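Local coordinates for glycoside hydrolase, family 11\:clostridium cellulosome enzyme, dockerin type i\:polysaccharide (Clostridium thermocellum, PDB 2C71), which probably removes acetyl groups from xylan in a metal-dependent hydrolysis, as a carbohydrate esterase of family 4 involved in plant cell-wall degradation, at residues 63-68 / 80-85; 58-63 / 98-103; 9-14 / 152-157. All coordinates share one frame; numbering follows the deposited sequence.

Contact 1. Residues 63-68 / 80-85; sequences NHSWSY and RKSIAD. With MG (magnesium ion), chain B.
Asn63 and Trp66 bind the loop that follows strand 60-63 to one side of helix 76-94. The backbone N of Trp66 donates a nearly straight hydrogen bond to Ser82 OG (2.9 Å, 173° at the hydrogen). The helix thereby receives the loop through a side-chain hydroxyl, which stands anti to its own backbone N (chi1 179°). Beyond this bond the Trp66 indole crosses Asp85 obliquely: its benzo-ring atom CE3 comes to 3.6 Å from Asp85 CB, and CZ3 to 3.6 Å from Asp85 O. Ring and carboxylate planes are steeply turned, 79° apart. The acid end of Asp85 points to Lys81 instead, in a salt bridge of 2.8 Å from NZ to OD2, one helical turn back and on the syn lone pair.

At the other end Asn63 works with both halves of its amide. ND2 donates to Ile83 O (3.1 Å), on a lone pair and in the plane of both groups, and also bonds Asn87 OD1 one turn farther along the helix. OD1 turns back to accept the backbone N of Ser65 (2.8 Å), an Asx turn. Ser65 OG in turn accepts from Ser67 N, an ST turn. With both ends of the amide engaged, its flip is settled and the residues around His64 are held in a tight bend.

His64 points away from the helix. Its ND1 donates to Arg102 O, which, with the metal bond, holds the ring's rotation, NE2 meeting the magnesium ion at 2.2 Å. Asp13 and four waters complete six ligands. A histidine displayed on a loop at the C-terminal end of a strand is typical of the metal site of NodB-type polysaccharide deacetylases.

Contact 2. Residues 58-63 / 98-103; sequences GHEIGN and PKFFRP
The Phe100 ring meets Glu60 at its edge: OE2 lies in the ring plane, 3.4 Å from CD2, with the carboxylate turned 74° against the ring. A carboxylate oxygen so placed faces the weakly positive C-H rim, which would probably be mildly favourable. An extended Glu60 chain, CG anti to the backbone N (chi1 179°), carries the acid there, where OE2 also bonds Thr186 OG1. Phe189 meets the Phe100 ring with planes about 50° apart. The Phe101 ring has Pro103 N over one face, offset toward the rim, and packs edge-to-face with Phe120. Its CD1 approaches Asn63 O obliquely at 3.3 Å.

The backbones join in a single bridge, Asn63 with Phe101. Asn63 N donates to Phe100 O (2.9 Å), and Asn63 O accepts from Arg102 N (3.0 Å), with a CA-H...O contact from Phe101 beside it. Nearer the start of strand 60-63 the link is through a water, which donates to Glu60 OE2 and to Ile61 O and accepts from Lys99 N. Pro98 CB packs on Gly62 CA at 4.2 Å, and its ring reaches helix 76-94 at Asn87 and Ile90.

Arg102 turns its side chain away from this strand, to a salt bridge with Asp12 OD1 and a hydrogen bond to Thr10 OG1. The backbone N and O of Asn63 are thus satisfied across the bridge, while the water and Thr186 serve Glu60. The bridge also places Arg102, whose side chain lies about 6 Å from the magnesium ion, where its charge probably offsets part of that of Asp12.

Contact 3. Residues 9-14 / 152-157; sequences LTFDDG and ILLHDV. With MG (magnesium ion), chain B.
Phe11 and Leu154 lie side by side and point the same way from two parallel strands, ring CD1 3.9 Å from Leu154 CB. On that same face Leu9 crosses Leu154 obliquely, CD1 to CD1 at 3.7 Å, and helices 17-30 and 164-177 cover the group. The other face, with Thr10, Asp12, Leu153 and His155, is largely polar. Thr10 OG1 sits between its backbone N and carbonyl carbon (chi1 75°), from where it joins Thr10 N in donating to Ile152 O (2.7 Å from OG1). Asp12 stands at about a right angle to Leu153, with OD2 3.8 Å from CD2, while its OD1 holds Arg102 in a salt bridge.

Near the C-terminal ends of the strands, Asp13 crosses His155 obliquely, carboxylate and ring planes 72° apart, OD2 at the ring edge 3.4 Å from CD2. Asp13 OD1 binds magnesium (2.1 Å) and OD2 accepts from a metal-bound water. A second metal-bound water donates to Asp12 OD2 and lies 2.8 Å from His155 NE2; Asp128 holds the ring through ND1. One coordinated water is thus held by Asp13 and another by Asp12 and His155, consistent with the hydrolytic centre of this deacetylase-like esterase family.

Overall arrangement
From the N terminus, strand 6-12 comes first, and contact 3 closes the longest loop, joining 9-14 to 152-157, 138 residues apart at their closest ends, within the main parallel sheet. Contact 2 nests inside that loop and runs from the same sheet, at strand 60-63, to strand 100-101 of the small two-stranded one. Contact 1 nests inside contact 2, tying the loop after strand 60-63 to helix 76-94. None cross. Contacts 1 and 2 share Asn63, and Arg102 links contact 2 to both others. Contacts 1 and 3 meet at the magnesium ion, which takes one ligand from each, and at Tyr68, whose OH probably bonds Asp13 O.

Contact 1. Residues 63-68 / 80-85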
loop_
_atom_site.group_PDB
_atom_site.type_symbol
_atom_site.label_atom_id
_atom_site.label_comp_id
_atom_site.label_asym_id
_atom_site.label_seq_id
_atom_site.Cartn_x
_atom_site.Cartn_y
_atom_site.Cartn_z
ATOM N N ASN A 63 -5.565 4.619 1.547
ATOM C CA ASN A 63 -6.537 4.314 2.596
ATOM C C ASN A 63 -6.762 2.798 2.676
ATOM O O ASN A 63 -7.130 2.190 1.657
ATOM C CB ASN A 63 -7.830 5.064 2.233
ATOM C CG ASN A 63 -8.891 5.076 3.278
ATOM O OD1 ASN A 63 -9.205 4.052 3.907
ATOM N ND2 ASN A 63 -9.533 6.237 3.472
ATOM N N HIS A 64 -6.538 2.187 3.859
ATOM C CA HIS A 64 -6.830 0.759 4.059
ATOM C C HIS A 64 -7.957 0.619 5.114
ATOM O O HIS A 64 -8.018 -0.401 5.833
ATOM C CB HIS A 64 -5.543 0.050 4.530
ATOM C CG HIS A 64 -5.551 -1.457 4.442
ATOM N ND1 HIS A 64 -6.173 -2.165 3.430
ATOM C CD2 HIS A 64 -4.914 -2.385 5.210
ATOM C CE1 HIS A 64 -5.968 -3.468 3.618
ATOM N NE2 HIS A 64 -5.196 -3.626 4.682
ATOM N N SER A 65 -8.833 1.631 5.185
ATOM C CA SER A 65 -9.979 1.644 6.104
ATOM C C SER A 65 -9.611 2.006 7.535
ATOM O O SER A 65 -8.416 2.085 7.869
ATOM C CB SER A 65 -10.779 0.331 6.087
ATOM O OG SER A 65 -10.412 -0.551 7.153
ATOM N N TRP A 66 -10.643 2.211 8.367
ATOM C CA TRP A 66 -10.410 2.574 9.762
ATOM C C TRP A 66 -9.811 1.426 10.577
ATOM O O TRP A 66 -9.121 1.685 11.580
ATOM C CB TRP A 66 -11.719 3.064 10.404
ATOM C CG TRP A 66 -11.546 3.560 11.795
ATOM C CD1 TRP A 66 -11.915 2.925 12.944
ATOM C CD2 TRP A 66 -10.951 4.791 12.190
ATOM N NE1 TRP A 66 -11.575 3.694 14.040
ATOM C CE2 TRP A 66 -10.974 4.843 13.599
ATOM C CE3 TRP A 66 -10.395 5.856 11.487
ATOM C CZ2 TRP A 66 -10.440 5.933 14.311
ATOM C CZ3 TRP A 66 -9.864 6.922 12.195
ATOM C CH2 TRP A 66 -9.898 6.953 13.586
ATOM N N SER A 67 -10.125 0.184 10.196
ATOM C CA SER A 67 -9.759 -0.960 11.023
ATOM C C SER A 67 -9.380 -2.145 10.131
ATOM O O SER A 67 -8.891 -1.969 8.995
ATOM C CB SER A 67 -10.854 -1.263 12.035
ATOM O OG SER A 67 -10.438 -2.203 13.031
ATOM N N TYR A 68 -9.586 -3.355 10.662
ATOM C CA TYR A 68 -9.089 -4.587 10.059
ATOM C C TYR A 68 -10.235 -5.547 9.680
ATOM O O TYR A 68 -10.004 -6.725 9.393
ATOM C CB TYR A 68 -8.077 -5.290 10.997
ATOM C CG TYR A 68 -6.839 -4.458 11.234
ATOM C CD1 TYR A 68 -5.805 -4.419 10.277
ATOM C CD2 TYR A 68 -6.717 -3.609 12.326
ATOM C CE1 TYR A 68 -4.652 -3.661 10.448
ATOM C CE2 TYR A 68 -5.506 -2.823 12.505
ATOM C CZ TYR A 68 -4.557 -2.874 11.510
ATOM O OH TYR A 68 -3.432 -2.068 11.748
ATOM N N ARG A 80 -18.851 4.551 4.611
ATOM C CA ARG A 80 -18.613 5.971 4.558
ATOM C C ARG A 80 -17.807 6.491 5.732
ATOM O O ARG A 80 -16.915 7.352 5.646
ATOM C CB ARG A 80 -19.923 6.810 4.489
ATOM C CG ARG A 80 -20.484 6.940 3.074
ATOM C CD ARG A 80 -21.699 7.968 2.940
ATOM N NE ARG A 80 -22.725 7.847 3.994
ATOM C CZ ARG A 80 -22.625 8.398 5.213
ATOM N NH1 ARG A 80 -21.568 9.127 5.561
ATOM N NH2 ARG A 80 -23.566 8.200 6.105
ATOM N N LYS A 81 -18.231 6.029 6.903
ATOM C CA LYS A 81 -17.580 6.441 8.141
ATOM C C LYS A 81 -16.148 5.957 8.191
ATOM O O LYS A 81 -15.228 6.690 8.571
ATOM C CB LYS A 81 -18.370 5.963 9.361
ATOM C CG LYS A 81 -17.715 6.294 10.662
ATOM C CD LYS A 81 -18.551 5.914 11.847
ATOM C CE LYS A 81 -17.828 6.215 13.152
ATOM N NZ LYS A 81 -17.330 7.627 13.290
ATOM N N SER A 82 -15.959 4.678 7.887
ATOM C CA SER A 82 -14.615 4.095 7.945
ATOM C C SER A 82 -13.653 4.834 7.024
ATOM O O SER A 82 -12.512 5.159 7.390
ATOM C CB SER A 82 -14.713 2.636 7.582
ATOM O OG SER A 82 -13.467 2.001 7.584
ATOM N N ILE A 83 -14.090 5.067 5.787
ATOM C CA ILE A 83 -13.237 5.719 4.805
ATOM C C ILE A 83 -12.992 7.204 5.138
ATOM O O ILE A 83 -11.860 7.696 4.968
ATOM C CB ILE A 83 -13.748 5.495 3.348
ATOM C CG1 ILE A 83 -13.205 4.145 2.767
ATOM C CG2 ILE A 83 -13.351 6.720 2.430
ATOM C CD1 ILE A 83 -13.466 2.920 3.537
ATOM N N ALA A 84 -14.038 7.943 5.559
ATOM C CA ALA A 84 -13.919 9.379 5.860
ATOM C C ALA A 84 -13.076 9.622 7.083
ATOM O O ALA A 84 -12.245 10.545 7.098
ATOM C CB ALA A 84 -15.303 10.014 6.027
ATOM N N ASP A 85 -13.261 8.816 8.112
ATOM C CA ASP A 85 -12.512 9.026 9.341
ATOM C C ASP A 85 -11.011 8.774 9.094
ATOM O O ASP A 85 -10.160 9.460 9.639
ATOM C CB ASP A 85 -13.043 8.136 10.460
ATOM C CG ASP A 85 -14.375 8.548 11.019
ATOM O OD1 ASP A 85 -14.918 9.596 10.586
ATOM O OD2 ASP A 85 -14.901 7.821 11.901
HETATM MG MG MG B . -4.670 -5.540 5.671
HETATM O O HOH W 1 -3.368 -6.159 4.225
HETATM O O HOH W 2 -6.216 -5.260 6.978
HETATM O O HOH W 3 -4.214 -7.266 6.740
HETATM O O HOH W 4 -6.069 -6.651 4.403
#

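Contact 2. Residues 58-63 / 98-103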
loop_
_atom_site.group_PDB
_atom_site.type_symbol
_atom_site.label_atom_id
_atom_site.label_comp_id
_atom_site.label_asym_id
_atom_site.label_seq_id
_atom_site.Cartn_x
_atom_site.Cartn_y
_atom_site.Cartn_z
ATOM N N GLY A 58 8.919 11.313 -0.225
ATOM C CA GLY A 58 8.410 11.061 -1.562
ATOM C C GLY A 58 7.447 9.898 -1.694
ATOM O O GLY A 58 7.075 9.519 -2.806
ATOM N N HIS A 59 7.066 9.286 -0.578
ATOM C CA HIS A 59 6.118 8.191 -0.608
ATOM C C HIS A 59 4.712 8.732 -0.692
ATOM O O HIS A 59 4.452 9.916 -0.395
ATOM C CB HIS A 59 6.284 7.308 0.632
ATOM C CG HIS A 59 7.684 6.838 0.833
ATOM N ND1 HIS A 59 8.325 6.107 -0.124
ATOM C CD2 HIS A 59 8.509 7.000 1.879
ATOM C CE1 HIS A 59 9.533 5.864 0.348
ATOM N NE2 HIS A 59 9.679 6.390 1.546
ATOM N N GLU A 60 3.781 7.880 -1.048
ATOM C CA GLU A 60 2.349 8.178 -1.121
ATOM C C GLU A 60 1.625 7.440 0.001
ATOM O O GLU A 60 2.045 6.339 0.398
ATOM C CB GLU A 60 1.833 7.801 -2.488
ATOM C CG GLU A 60 0.358 8.040 -2.699
ATOM C CD GLU A 60 -0.112 7.901 -4.118
ATOM O OE1 GLU A 60 0.643 7.381 -4.957
ATOM O OE2 GLU A 60 -1.261 8.314 -4.387
ATOM N N ILE A 61 0.514 8.003 0.465
ATOM C CA ILE A 61 -0.331 7.359 1.467
ATOM C C ILE A 61 -1.711 7.118 0.840
ATOM O O ILE A 61 -2.335 8.041 0.282
ATOM C CB ILE A 61 -0.462 8.251 2.739
ATOM C CG1 ILE A 61 0.928 8.503 3.350
ATOM C CG2 ILE A 61 -1.412 7.590 3.724
ATOM C CD1 ILE A 61 0.886 9.463 4.530
ATOM N N GLY A 62 -2.175 5.880 0.960
ATOM C CA GLY A 62 -3.526 5.510 0.609
ATOM C C GLY A 62 -4.304 5.000 1.813
ATOM O O GLY A 62 -3.830 4.981 2.944
ATOM N N ASN A 63 -5.565 4.619 1.547
ATOM C CA ASN A 63 -6.537 4.314 2.596
ATOM C C ASN A 63 -6.762 2.798 2.676
ATOM O O ASN A 63 -7.130 2.190 1.657
ATOM C CB ASN A 63 -7.830 5.064 2.233
ATOM C CG ASN A 63 -8.891 5.076 3.278
ATOM O OD1 ASN A 63 -9.205 4.052 3.907
ATOM N ND2 ASN A 63 -9.533 6.237 3.472
ATOM N N PRO A 98 -6.241 10.936 0.301
ATOM C CA PRO A 98 -5.843 9.713 -0.416
ATOM C C PRO A 98 -6.500 9.648 -1.800
ATOM O O PRO A 98 -7.603 10.176 -1.938
ATOM C CB PRO A 98 -6.356 8.609 0.500
ATOM C CG PRO A 98 -6.172 9.191 1.877
ATOM C CD PRO A 98 -6.328 10.701 1.753
ATOM N N LYS A 99 -5.854 9.017 -2.778
ATOM C CA LYS A 99 -6.453 8.822 -4.099
ATOM C C LYS A 99 -6.773 7.349 -4.356
ATOM O O LYS A 99 -7.427 7.001 -5.339
ATOM C CB LYS A 99 -5.522 9.351 -5.193
ATOM C CG LYS A 99 -5.428 10.867 -5.249
ATOM C CD LYS A 99 -4.936 11.337 -6.609
ATOM C CE LYS A 99 -3.678 12.180 -6.481
ATOM N NZ LYS A 99 -2.706 11.900 -7.574
ATOM N N PHE A 100 -6.302 6.496 -3.455
ATOM C CA PHE A 100 -6.371 5.043 -3.600
ATOM C C PHE A 100 -6.863 4.385 -2.314
ATOM O O PHE A 100 -6.562 4.864 -1.216
ATOM C CB PHE A 100 -4.995 4.496 -3.958
ATOM C CG PHE A 100 -4.483 4.979 -5.298
ATOM C CD1 PHE A 100 -4.892 4.368 -6.446
ATOM C CD2 PHE A 100 -3.628 6.041 -5.397
ATOM C CE1 PHE A 100 -4.456 4.831 -7.693
ATOM C CE2 PHE A 100 -3.173 6.502 -6.623
ATOM C CZ PHE A 100 -3.590 5.911 -7.772
ATOM N N PHE A 101 -7.595 3.302 -2.512
ATOM C CA PHE A 101 -8.165 2.467 -1.433
ATOM C C PHE A 101 -7.767 1.026 -1.676
ATOM O O PHE A 101 -7.904 0.532 -2.798
ATOM C CB PHE A 101 -9.697 2.583 -1.478
ATOM C CG PHE A 101 -10.450 1.645 -0.555
ATOM C CD1 PHE A 101 -10.247 1.681 0.816
ATOM C CD2 PHE A 101 -11.370 0.764 -1.067
ATOM C CE1 PHE A 101 -10.988 0.815 1.657
ATOM C CE2 PHE A 101 -12.105 -0.064 -0.220
ATOM C CZ PHE A 101 -11.919 -0.012 1.128
ATOM N N ARG A 102 -7.336 0.327 -0.635
ATOM C CA ARG A 102 -7.134 -1.099 -0.691
ATOM C C ARG A 102 -8.126 -1.752 0.235
ATOM O O ARG A 102 -8.065 -1.555 1.469
ATOM C CB ARG A 102 -5.750 -1.535 -0.243
ATOM C CG ARG A 102 -5.636 -3.063 -0.295
ATOM C CD ARG A 102 -4.260 -3.549 -0.404
ATOM N NE ARG A 102 -3.623 -3.198 -1.655
ATOM C CZ ARG A 102 -2.349 -2.828 -1.817
ATOM N NH1 ARG A 102 -1.530 -2.680 -0.782
ATOM N NH2 ARG A 102 -1.898 -2.540 -3.027
ATOM N N PRO A 103 -9.090 -2.515 -0.292
ATOM C CA PRO A 103 -10.104 -3.130 0.575
ATOM C C PRO A 103 -9.447 -4.068 1.573
ATOM O O PRO A 103 -8.585 -4.894 1.212
ATOM C CB PRO A 103 -11.023 -3.907 -0.389
ATOM C CG PRO A 103 -10.743 -3.376 -1.684
ATOM C CD PRO A 103 -9.340 -2.785 -1.705
HETATM O O HOH W 5 -3.259 7.983 -2.382
#

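Contact 3. Residues 9-14 / 152-157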
loop_
_atom_site.group_PDB
_atom_site.type_symbol
_atom_site.label_atom_id
_atom_site.label_comp_id
_atom_site.label_asym_id
_atom_site.label_seq_id
_atom_site.Cartn_x
_atom_site.Cartn_y
_atom_site.Cartn_z
ATOM N N LEU A 9 5.693 -0.626 -5.342
ATOM C CA LEU A 9 5.859 -1.334 -4.126
ATOM C C LEU A 9 4.880 -0.702 -3.102
ATOM O O LEU A 9 4.935 0.525 -2.891
ATOM C CB LEU A 9 7.342 -1.176 -3.788
ATOM C CG LEU A 9 7.825 -1.876 -2.536
ATOM C CD1 LEU A 9 7.718 -3.382 -2.648
ATOM C CD2 LEU A 9 9.267 -1.416 -2.241
ATOM N N THR A 10 3.979 -1.497 -2.490
ATOM C CA THR A 10 2.957 -0.979 -1.603
ATOM C C THR A 10 2.921 -1.804 -0.308
ATOM O O THR A 10 3.273 -2.992 -0.311
ATOM C CB THR A 10 1.565 -0.942 -2.262
ATOM O OG1 THR A 10 1.012 -2.241 -2.332
ATOM C CG2 THR A 10 1.585 -0.286 -3.651
ATOM N N PHE A 11 2.543 -1.136 0.789
ATOM C CA PHE A 11 2.638 -1.726 2.122
ATOM C C PHE A 11 1.364 -1.465 2.896
ATOM O O PHE A 11 0.975 -0.321 3.087
ATOM C CB PHE A 11 3.796 -1.106 2.892
ATOM C CG PHE A 11 5.134 -1.377 2.276
ATOM C CD1 PHE A 11 5.792 -2.580 2.537
ATOM C CD2 PHE A 11 5.751 -0.456 1.427
ATOM C CE1 PHE A 11 7.012 -2.872 1.926
ATOM C CE2 PHE A 11 6.962 -0.752 0.832
ATOM C CZ PHE A 11 7.564 -1.949 1.081
ATOM N N ASP A 12 0.727 -2.533 3.369
ATOM C CA ASP A 12 -0.499 -2.414 4.155
ATOM C C ASP A 12 -0.228 -2.399 5.660
ATOM O O ASP A 12 0.810 -2.883 6.117
ATOM C CB ASP A 12 -1.468 -3.547 3.810
ATOM C CG ASP A 12 -2.157 -3.338 2.476
ATOM O OD1 ASP A 12 -2.019 -2.239 1.898
ATOM O OD2 ASP A 12 -2.839 -4.274 2.006
ATOM N N ASP A 13 -1.246 -2.012 6.421
ATOM C CA ASP A 13 -1.585 -2.401 7.804
ATOM C C ASP A 13 -0.969 -1.521 8.890
ATOM O O ASP A 13 -1.267 -1.712 10.081
ATOM C CB ASP A 13 -1.306 -3.870 8.167
ATOM C CG ASP A 13 -2.342 -4.866 7.612
ATOM O OD1 ASP A 13 -3.207 -4.502 6.776
ATOM O OD2 ASP A 13 -2.255 -6.052 8.040
ATOM N N GLY A 14 -0.138 -0.550 8.488
ATOM C CA GLY A 14 0.457 0.383 9.416
ATOM C C GLY A 14 -0.328 1.685 9.533
ATOM O O GLY A 14 -1.475 1.769 9.104
ATOM N N ILE A 152 2.696 -4.356 -6.250
ATOM C CA ILE A 152 3.178 -5.382 -5.311
ATOM C C ILE A 152 2.557 -5.098 -3.951
ATOM O O ILE A 152 2.725 -3.996 -3.411
ATOM C CB ILE A 152 4.706 -5.302 -5.168
ATOM C CG1 ILE A 152 5.437 -5.457 -6.518
ATOM C CG2 ILE A 152 5.176 -6.359 -4.168
ATOM C CD1 ILE A 152 6.860 -5.037 -6.471
ATOM N N LEU A 153 1.821 -6.055 -3.402
ATOM C CA LEU A 153 1.139 -5.955 -2.106
ATOM C C LEU A 153 2.010 -6.668 -1.054
ATOM O O LEU A 153 2.103 -7.907 -1.037
ATOM C CB LEU A 153 -0.241 -6.536 -2.182
ATOM C CG LEU A 153 -1.154 -6.321 -0.957
ATOM C CD1 LEU A 153 -2.570 -6.769 -1.319
ATOM C CD2 LEU A 153 -0.701 -6.988 0.322
ATOM N N LEU A 154 2.676 -5.888 -0.195
ATOM C CA LEU A 154 3.374 -6.341 0.987
ATOM C C LEU A 154 2.739 -5.707 2.219
ATOM O O LEU A 154 1.864 -4.861 2.122
ATOM C CB LEU A 154 4.883 -6.007 0.884
ATOM C CG LEU A 154 5.622 -6.736 -0.220
ATOM C CD1 LEU A 154 7.042 -6.153 -0.369
ATOM C CD2 LEU A 154 5.692 -8.270 0.078
ATOM N N HIS A 155 3.208 -6.127 3.395
ATOM C CA HIS A 155 2.752 -5.546 4.668
ATOM C C HIS A 155 3.954 -4.927 5.358
ATOM O O HIS A 155 4.981 -5.596 5.565
ATOM C CB HIS A 155 2.190 -6.646 5.587
ATOM C CG HIS A 155 0.946 -7.279 5.041
ATOM N ND1 HIS A 155 0.951 -8.197 4.014
ATOM C CD2 HIS A 155 -0.357 -7.060 5.344
ATOM C CE1 HIS A 155 -0.299 -8.520 3.716
ATOM N NE2 HIS A 155 -1.113 -7.836 4.504
ATOM N N ASP A 156 3.827 -3.674 5.799
ATOM C CA ASP A 156 4.869 -3.142 6.703
ATOM C C ASP A 156 4.657 -3.650 8.096
ATOM O O ASP A 156 5.627 -3.750 8.867
ATOM C CB ASP A 156 5.086 -1.647 6.637
ATOM C CG ASP A 156 3.827 -0.827 6.803
ATOM O OD1 ASP A 156 2.789 -1.173 6.206
ATOM O OD2 ASP A 156 3.959 0.259 7.461
ATOM N N VAL A 157 3.423 -3.968 8.490
ATOM C CA VAL A 157 3.108 -4.326 9.851
ATOM C C VAL A 157 2.352 -5.664 9.856
ATOM O O VAL A 157 1.310 -5.800 9.218
ATOM C CB VAL A 157 2.233 -3.214 10.500
ATOM C CG1 VAL A 157 1.982 -3.548 11.968
ATOM C CG2 VAL A 157 2.951 -1.850 10.408
HETATM MG MG MG B . -4.670 -5.540 5.671
HETATM O O HOH W 6 0.719 0.553 5.969
HETATM O O HOH W 1 -3.368 -6.159 4.225
HETATM O O HOH W 3 -4.214 -7.266 6.740
HETATM O O HOH W 2 -6.216 -5.260 6.978
HETATM O O HOH W 4 -6.069 -6.651 4.403
#